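Local coordinates for protein titin (Homo sapiens, PDB 2A38) that serves as a giant structural protein of muscle, its N-terminal Ig doublet Z1Z2 probably helping to anchor it in the sarcomeric Z-disc, at residues A[22-27]-A[64-69]; A[76-81]-A[93-98]; A[15-20]-A[68-73]. All coordinates share one frame; numbering follows the deposited sequence.

Contact 1: A[22-27]-A[64-69]. With CD (cadmium ion), chain D.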
loop_
_atom_site.group_PDB
_atom_site.type_symbol
_atom_site.label_atom_id
_atom_site.label_comp_id
_atom_site.label_asym_id
_atom_site.label_seq_id
_atom_site.Cartn_x
_atom_site.Cartn_y
_atom_site.Cartn_z
ATOM N N THR A 22 -7.204 4.563 5.218
ATOM C CA THR A 22 -8.506 5.124 4.883
ATOM C C THR A 22 -8.554 6.588 5.299
ATOM O O THR A 22 -8.052 6.957 6.361
ATOM C CB THR A 22 -9.652 4.360 5.593
ATOM O OG1 THR A 22 -9.500 4.475 7.015
ATOM C CG2 THR A 22 -9.627 2.887 5.213
ATOM N N ALA A 23 -9.144 7.422 4.448
ATOM C CA ALA A 23 -9.267 8.851 4.736
ATOM C C ALA A 23 -10.735 9.216 4.858
ATOM O O ALA A 23 -11.564 8.790 4.050
ATOM C CB ALA A 23 -8.615 9.684 3.634
ATOM N N THR A 24 -11.052 10.004 5.877
ATOM C CA THR A 24 -12.424 10.412 6.094
ATOM C C THR A 24 -12.595 11.887 6.404
ATOM O O THR A 24 -11.930 12.443 7.285
ATOM C CB THR A 24 -13.072 9.623 7.241
ATOM O OG1 THR A 24 -12.809 8.226 7.064
ATOM C CG2 THR A 24 -14.582 9.842 7.242
ATOM N N PHE A 25 -13.491 12.507 5.645
ATOM C CA PHE A 25 -13.868 13.899 5.815
ATOM C C PHE A 25 -15.299 13.800 6.334
ATOM O O PHE A 25 -16.109 13.064 5.780
ATOM C CB PHE A 25 -13.851 14.633 4.473
ATOM C CG PHE A 25 -12.510 15.194 4.106
ATOM C CD1 PHE A 25 -11.892 14.833 2.915
ATOM C CD2 PHE A 25 -11.868 16.100 4.950
ATOM C CE1 PHE A 25 -10.651 15.370 2.568
ATOM C CE2 PHE A 25 -10.624 16.644 4.612
ATOM C CZ PHE A 25 -10.016 16.278 3.421
ATOM N N GLU A 26 -15.602 14.516 7.408
ATOM C CA GLU A 26 -16.940 14.489 7.975
ATOM C C GLU A 26 -17.328 15.900 8.398
ATOM O O GLU A 26 -16.480 16.698 8.783
ATOM C CB GLU A 26 -16.987 13.547 9.181
ATOM C CG GLU A 26 -18.360 13.437 9.836
ATOM C CD GLU A 26 -18.372 13.947 11.273
ATOM O OE1 GLU A 26 -17.903 15.086 11.510
ATOM O OE2 GLU A 26 -18.854 13.218 12.166
ATOM N N ALA A 27 -18.615 16.206 8.321
ATOM C CA ALA A 27 -19.092 17.517 8.694
ATOM C C ALA A 27 -20.526 17.403 9.157
ATOM O O ALA A 27 -21.216 16.457 8.817
ATOM C CB ALA A 27 -19.010 18.449 7.503
ATOM N N LYS A 64 -20.555 12.590 5.118
ATOM C CA LYS A 64 -19.285 11.890 5.190
ATOM C C LYS A 64 -18.791 11.446 3.822
ATOM O O LYS A 64 -19.568 11.009 2.978
ATOM C CB LYS A 64 -19.421 10.685 6.121
ATOM C CG LYS A 64 -18.205 9.773 6.157
ATOM C CD LYS A 64 -18.234 8.867 7.377
ATOM C CE LYS A 64 -18.160 9.703 8.645
ATOM N NZ LYS A 64 -17.932 8.881 9.863
ATOM N N LEU A 65 -17.486 11.590 3.614
ATOM C CA LEU A 65 -16.834 11.191 2.376
ATOM C C LEU A 65 -15.656 10.319 2.783
ATOM O O LEU A 65 -14.726 10.789 3.432
ATOM C CB LEU A 65 -16.330 12.411 1.604
ATOM C CG LEU A 65 -15.703 12.095 0.244
ATOM C CD1 LEU A 65 -15.793 13.307 -0.657
ATOM C CD2 LEU A 65 -14.263 11.658 0.427
ATOM N N THR A 66 -15.695 9.049 2.407
ATOM C CA THR A 66 -14.623 8.134 2.769
ATOM C C THR A 66 -13.912 7.538 1.569
ATOM O O THR A 66 -14.549 7.065 0.631
ATOM C CB THR A 66 -15.152 6.967 3.630
ATOM O OG1 THR A 66 -15.682 7.480 4.861
ATOM C CG2 THR A 66 -14.033 5.977 3.940
ATOM N N ILE A 67 -12.585 7.582 1.604
ATOM C CA ILE A 67 -11.777 6.996 0.547
ATOM C C ILE A 67 -11.122 5.784 1.201
ATOM O O ILE A 67 -10.297 5.937 2.100
ATOM C CB ILE A 67 -10.680 7.954 0.057
ATOM C CG1 ILE A 67 -11.308 9.269 -0.408
ATOM C CG2 ILE A 67 -9.907 7.309 -1.085
ATOM C CD1 ILE A 67 -10.307 10.289 -0.899
ATOM N N PRO A 68 -11.513 4.563 0.784
ATOM C CA PRO A 68 -10.971 3.308 1.324
ATOM C C PRO A 68 -9.440 3.259 1.329
ATOM O O PRO A 68 -8.813 3.384 2.381
ATOM C CB PRO A 68 -11.595 2.256 0.415
ATOM C CG PRO A 68 -12.943 2.846 0.125
ATOM C CD PRO A 68 -12.582 4.283 -0.193
ATOM N N ALA A 69 -8.841 3.073 0.158
ATOM C CA ALA A 69 -7.385 3.032 0.056
ATOM C C ALA A 69 -6.925 4.349 -0.550
ATOM O O ALA A 69 -7.031 4.557 -1.758
ATOM C CB ALA A 69 -6.949 1.869 -0.826
HETATM CD CD CD D . -19.545 13.752 14.147
HETATM O O HOH W 1 -17.853 15.294 13.889
#
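The ring of Phe25 leans away from 64-69 into the interior, where it meets the ring of Tyr78, their planes about 35° apart, and touches Trp39; across the strands it presents just its root, with CB 4.4 Å from CB of Leu65. The other flat group, the Glu26 carboxylate, binds cadmium through one oxygen: OE2 lies 2.2 Å from the ion, OE1 3.4 Å. His28 NE2 and a water also bind the metal, and Arg62 donates a hydrogen bond to the same OE2, which is likely to keep Glu26 ionised. Glu26 CG stands anti to the backbone N (chi1 -179°), and Lys64 crosses this side chain obliquely, Lys64 CE 3.9 Å from Glu26 CG. The methyl Thr24 CG2 sits 3.8 Å from Lys64 CG and 3.5 Å from Thr66 OG1; beta-branched threonines suit this partly exposed face, as they favour extended backbone and tolerate water. Four straight backbone bonds tie Ala23 to Ile67 and Phe25 to Leu65, the Phe25 N to Leu65 O bond reaching 175° at the hydrogen. With apolar residues turned inward, strands 23-32 and 62-67, neighbours between 4-8 and 55-59, form the B-E pair of an immunoglobulin beta-sandwich.

Contact 2: A[76-81]-A[93-98]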
loop_
_atom_site.group_PDB
_atom_site.type_symbol
_atom_site.label_atom_id
_atom_site.label_comp_id
_atom_site.label_asym_id
_atom_site.label_seq_id
_atom_site.Cartn_x
_atom_site.Cartn_y
_atom_site.Cartn_z
ATOM N N GLY A 76 -5.088 17.137 -1.764
ATOM C CA GLY A 76 -5.560 18.364 -2.376
ATOM C C GLY A 76 -6.689 18.955 -1.566
ATOM O O GLY A 76 -6.905 18.549 -0.421
ATOM N N ARG A 77 -7.409 19.909 -2.153
ATOM C CA ARG A 77 -8.521 20.550 -1.466
ATOM C C ARG A 77 -9.850 19.890 -1.740
ATOM O O ARG A 77 -10.231 19.684 -2.889
ATOM C CB ARG A 77 -8.644 22.010 -1.866
ATOM C CG ARG A 77 -7.582 22.895 -1.300
ATOM C CD ARG A 77 -7.991 24.342 -1.454
ATOM N NE ARG A 77 -6.992 25.246 -0.898
ATOM C CZ ARG A 77 -7.189 26.548 -0.718
ATOM N NH1 ARG A 77 -8.355 27.098 -1.049
ATOM N NH2 ARG A 77 -6.218 27.303 -0.211
ATOM N N TYR A 78 -10.552 19.560 -0.668
ATOM C CA TYR A 78 -11.870 18.958 -0.769
ATOM C C TYR A 78 -12.825 19.929 -0.100
ATOM O O TYR A 78 -12.524 20.466 0.965
ATOM C CB TYR A 78 -11.923 17.626 -0.031
ATOM C CG TYR A 78 -11.218 16.509 -0.750
ATOM C CD1 TYR A 78 -9.821 16.493 -0.872
ATOM C CD2 TYR A 78 -11.948 15.467 -1.323
ATOM C CE1 TYR A 78 -9.175 15.465 -1.553
ATOM C CE2 TYR A 78 -11.320 14.440 -2.000
ATOM C CZ TYR A 78 -9.939 14.443 -2.113
ATOM O OH TYR A 78 -9.342 13.420 -2.793
ATOM N N SER A 79 -13.968 20.167 -0.725
ATOM C CA SER A 79 -14.938 21.070 -0.146
ATOM C C SER A 79 -16.326 20.481 -0.203
ATOM O O SER A 79 -16.627 19.636 -1.029
ATOM C CB SER A 79 -14.909 22.420 -0.856
ATOM O OG SER A 79 -15.277 22.276 -2.210
ATOM N N LEU A 80 -17.168 20.946 0.700
ATOM C CA LEU A 80 -18.542 20.494 0.813
ATOM C C LEU A 80 -19.473 21.702 0.683
ATOM O O LEU A 80 -19.311 22.677 1.409
ATOM C CB LEU A 80 -18.714 19.839 2.181
ATOM C CG LEU A 80 -20.072 19.309 2.632
ATOM C CD1 LEU A 80 -20.536 18.235 1.682
ATOM C CD2 LEU A 80 -19.938 18.745 4.042
ATOM N N LYS A 81 -20.403 21.658 -0.267
ATOM C CA LYS A 81 -21.376 22.738 -0.453
ATOM C C LYS A 81 -22.748 22.277 0.021
ATOM O O LYS A 81 -23.174 21.176 -0.297
ATOM C CB LYS A 81 -21.530 23.131 -1.921
ATOM C CG LYS A 81 -20.398 23.950 -2.497
ATOM C CD LYS A 81 -20.799 24.514 -3.871
ATOM C CE LYS A 81 -19.612 25.199 -4.553
ATOM N NZ LYS A 81 -19.980 25.840 -5.855
ATOM N N ALA A 93 -11.447 21.873 3.247
ATOM C CA ALA A 93 -10.316 21.345 4.011
ATOM C C ALA A 93 -9.311 20.742 3.044
ATOM O O ALA A 93 -9.607 20.541 1.870
ATOM C CB ALA A 93 -10.785 20.280 5.003
ATOM N N GLU A 94 -8.119 20.443 3.538
ATOM C CA GLU A 94 -7.097 19.874 2.678
ATOM C C GLU A 94 -6.713 18.461 3.100
ATOM O O GLU A 94 -6.650 18.147 4.291
ATOM C CB GLU A 94 -5.862 20.767 2.689
ATOM C CG GLU A 94 -4.801 20.345 1.704
ATOM C CD GLU A 94 -3.429 20.911 2.047
ATOM O OE1 GLU A 94 -3.321 22.149 2.220
ATOM O OE2 GLU A 94 -2.459 20.115 2.145
ATOM N N LEU A 95 -6.480 17.603 2.114
ATOM C CA LEU A 95 -6.074 16.230 2.382
ATOM C C LEU A 95 -4.594 16.086 2.010
ATOM O O LEU A 95 -4.210 16.311 0.863
ATOM C CB LEU A 95 -6.914 15.248 1.560
ATOM C CG LEU A 95 -6.445 13.785 1.574
ATOM C CD1 LEU A 95 -6.480 13.243 2.988
ATOM C CD2 LEU A 95 -7.328 12.946 0.667
ATOM N N LEU A 96 -3.768 15.736 2.990
ATOM C CA LEU A 96 -2.339 15.555 2.763
ATOM C C LEU A 96 -2.003 14.082 2.928
ATOM O O LEU A 96 -2.218 13.506 3.994
ATOM C CB LEU A 96 -1.537 16.385 3.762
ATOM C CG LEU A 96 -0.028 16.139 3.752
ATOM C CD1 LEU A 96 0.515 16.351 2.343
ATOM C CD2 LEU A 96 0.656 17.071 4.756
ATOM N N VAL A 97 -1.481 13.469 1.872
ATOM C CA VAL A 97 -1.147 12.050 1.916
ATOM C C VAL A 97 0.338 11.811 2.176
ATOM O O VAL A 97 1.194 12.280 1.426
ATOM C CB VAL A 97 -1.551 11.354 0.601
ATOM C CG1 VAL A 97 -1.259 9.865 0.682
ATOM C CG2 VAL A 97 -3.024 11.600 0.329
ATOM N N LYS A 98 0.628 11.074 3.246
ATOM C CA LYS A 98 2.001 10.755 3.632
ATOM C C LYS A 98 2.466 9.453 2.985
ATOM O O LYS A 98 1.798 8.425 3.085
ATOM C CB LYS A 98 2.104 10.647 5.162
ATOM C CG LYS A 98 3.469 10.205 5.677
ATOM C CD LYS A 98 4.580 11.116 5.155
ATOM C CE LYS A 98 5.960 10.499 5.367
ATOM N NZ LYS A 98 7.030 11.260 4.659
#
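This is the F-G hairpin of the I-set immunoglobulin fold, and Tyr78 forms its tyrosine corner: the OH is hydrogen-bonded to Asn74 O, four residues back, in the preceding turn. The antiparallel strands twist against each other, 141° between their directions; the pairs run from Gly76-Leu95 to Tyr78-Ala93, and the ladder continues as Leu80 bonds to Ser91. Tyr78 exchanges two bonds with Ala93, and that from Ala93 N to Tyr78 O is nearly straight at 175°. Small Ala93 suits its place against the Phe25 ring. In the hydrogen-bonded pair Gly76-Leu95, Leu95 N donates to Gly76 O at 2.7 Å, and Gly76 N to Leu95 O, an oxygen less surely placed. The positive phi of Gly76 would bring a CB up against the preceding carbonyl oxygen, reason enough for a glycine. Outward, Arg77 and Glu94 bear charges suited to solvent, Arg77 NE staying 5.7 Å from Glu94 OE1, while Glu94 CG rests 3.5 Å from Gly76 O. Inward, Leu95 and Tyr78 run alongside each other. Leu95 CG is anti to the backbone N (chi1 171°), which carries the branch toward the phenol; chi2 then turns CD2 to it, 3.8 Å from Tyr78 CE1 and 4.0 Å from Tyr78 OH.

Contact 3: A[15-20]-A[68-73]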
loop_
_atom_site.group_PDB
_atom_site.type_symbol
_atom_site.label_atom_id
_atom_site.label_comp_id
_atom_site.label_asym_id
_atom_site.label_seq_id
_atom_site.Cartn_x
_atom_site.Cartn_y
_atom_site.Cartn_z
ATOM N N VAL A 15 -6.767 16.835 7.051
ATOM C CA VAL A 15 -6.199 15.602 7.563
ATOM C C VAL A 15 -4.992 15.080 6.781
ATOM O O VAL A 15 -4.936 15.156 5.550
ATOM C CB VAL A 15 -7.282 14.498 7.618
ATOM C CG1 VAL A 15 -7.768 14.183 6.222
ATOM C CG2 VAL A 15 -6.732 13.259 8.293
ATOM N N VAL A 16 -4.011 14.576 7.521
ATOM C CA VAL A 16 -2.813 13.997 6.931
ATOM C C VAL A 16 -2.986 12.497 7.079
ATOM O O VAL A 16 -3.000 11.968 8.191
ATOM C CB VAL A 16 -1.533 14.416 7.672
ATOM C CG1 VAL A 16 -0.321 13.760 7.020
ATOM C CG2 VAL A 16 -1.394 15.923 7.645
ATOM N N VAL A 17 -3.137 11.818 5.953
ATOM C CA VAL A 17 -3.324 10.383 5.976
ATOM C C VAL A 17 -2.156 9.653 5.314
ATOM O O VAL A 17 -1.506 10.168 4.402
ATOM C CB VAL A 17 -4.657 9.994 5.283
ATOM C CG1 VAL A 17 -4.583 10.285 3.793
ATOM C CG2 VAL A 17 -4.966 8.532 5.532
ATOM N N LEU A 18 -1.903 8.443 5.800
ATOM C CA LEU A 18 -0.833 7.588 5.308
ATOM C C LEU A 18 -1.312 6.813 4.084
ATOM O O LEU A 18 -2.374 6.196 4.123
ATOM C CB LEU A 18 -0.443 6.611 6.415
ATOM C CG LEU A 18 0.828 5.786 6.262
ATOM C CD1 LEU A 18 2.050 6.708 6.223
ATOM C CD2 LEU A 18 0.918 4.825 7.435
ATOM N N GLU A 19 -0.542 6.845 3.000
ATOM C CA GLU A 19 -0.917 6.124 1.788
ATOM C C GLU A 19 -1.530 4.769 2.091
ATOM O O GLU A 19 -1.082 4.062 2.992
ATOM C CB GLU A 19 0.292 5.867 0.912
ATOM C CG GLU A 19 0.659 6.959 -0.033
ATOM C CD GLU A 19 1.472 6.405 -1.178
ATOM O OE1 GLU A 19 0.867 5.768 -2.074
ATOM O OE2 GLU A 19 2.714 6.582 -1.167
ATOM N N GLY A 20 -2.544 4.397 1.320
ATOM C CA GLY A 20 -3.176 3.111 1.526
ATOM C C GLY A 20 -4.110 3.051 2.715
ATOM O O GLY A 20 -4.928 2.137 2.798
ATOM N N PRO A 68 -11.513 4.563 0.784
ATOM C CA PRO A 68 -10.971 3.308 1.324
ATOM C C PRO A 68 -9.440 3.259 1.329
ATOM O O PRO A 68 -8.813 3.384 2.381
ATOM C CB PRO A 68 -11.595 2.256 0.415
ATOM C CG PRO A 68 -12.943 2.846 0.125
ATOM C CD PRO A 68 -12.582 4.283 -0.193
ATOM N N ALA A 69 -8.841 3.073 0.158
ATOM C CA ALA A 69 -7.385 3.032 0.056
ATOM C C ALA A 69 -6.925 4.349 -0.550
ATOM O O ALA A 69 -7.031 4.557 -1.758
ATOM C CB ALA A 69 -6.949 1.869 -0.826
ATOM N N VAL A 70 -6.419 5.243 0.289
ATOM C CA VAL A 70 -5.970 6.544 -0.189
ATOM C C VAL A 70 -4.681 6.482 -0.992
ATOM O O VAL A 70 -3.744 5.775 -0.632
ATOM C CB VAL A 70 -5.762 7.516 0.975
ATOM C CG1 VAL A 70 -5.355 8.885 0.447
ATOM C CG2 VAL A 70 -7.034 7.621 1.777
ATOM N N THR A 71 -4.642 7.236 -2.083
ATOM C CA THR A 71 -3.461 7.282 -2.933
ATOM C C THR A 71 -2.917 8.709 -2.918
ATOM O O THR A 71 -3.639 9.643 -2.570
ATOM C CB THR A 71 -3.807 6.876 -4.376
ATOM O OG1 THR A 71 -4.723 7.825 -4.934
ATOM C CG2 THR A 71 -4.451 5.494 -4.394
ATOM N N LYS A 72 -1.649 8.878 -3.283
ATOM C CA LYS A 72 -1.036 10.204 -3.297
ATOM C C LYS A 72 -1.734 11.127 -4.285
ATOM O O LYS A 72 -1.644 12.350 -4.178
ATOM C CB LYS A 72 0.441 10.105 -3.662
ATOM C CG LYS A 72 1.340 9.666 -2.523
ATOM C CD LYS A 72 2.777 9.523 -2.997
ATOM C CE LYS A 72 3.706 9.211 -1.838
ATOM N NZ LYS A 72 5.098 8.944 -2.295
ATOM N N ALA A 73 -2.432 10.533 -5.244
ATOM C CA ALA A 73 -3.141 11.296 -6.262
ATOM C C ALA A 73 -4.469 11.860 -5.750
ATOM O O ALA A 73 -5.180 12.544 -6.482
ATOM C CB ALA A 73 -3.384 10.411 -7.483
#
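Strand 15-18 first meets 68-73 through Val17, whose CB is directed at the loop. Its CG1 takes the crowded place between backbone N and carbonyl carbon (chi1 68°) and touches Val70 CG1 tip to tip at 3.7 Å. Both valines are buried, and compact branched side chains suit this closed end, where Ala23 lies against the two of them. At Glu19 the chain leaves the strand, and the side chain extends obliquely across Lys72. Much of the touching is between carboxylate and aliphatic stem: Glu19 CD lies 3.5 Å from Lys72 CG. A salt bridge joins Glu19 OE2 to Lys72 NZ at a long 3.5 Å, though the place of OE2 is not well determined. Opposite charges on long, flexible stems suit such a bridge at the surface, since the stems also pack on each other. Glu19 and Lys72 also touch Ala99, just past strand 87-98 on the way to the second Ig domain. An alanine in place of Glu19 would remove the carboxylate and the stem beyond CB, and would probably loosen Lys72 and the outer side of the loop. Gly20 follows with positive phi (77°), a conformation that glycine adopts readily. Its N-H makes the sole hydrogen bond between the segments, 2.7 Å from Gly20 N to Val70 O and fairly straight at 166°, with the donor in the carbonyl plane. Gly20 O ends beside Ala69, 4.2 Å from its CB. Here the A'-B turn packs on the E-F loop, closing one end of an I-set immunoglobulin beta-sandwich.

All three contacts belong to the first Ig domain. Contacts 1 and 2 are regular strand pairings, one in each sheet of the sandwich, and each has a buried inner face and a more exposed outer one. The inner faces interlock: Phe25 of contact 1 packs on Tyr78, Ala93 and Leu95 of contact 2. The outer sides are polar, bearing the cadmium ligand in contact 1 and two exposed charges in contact 2. Contact 3 joins turn to loop at the end of the sandwich, where a buried valine pair is rimmed by an exposed salt bridge. It shares Pro68 and Ala69 with contact 1, and its Val17 probably makes backbone bonds to Leu96 and Lys98, so contact 3 links both sheets.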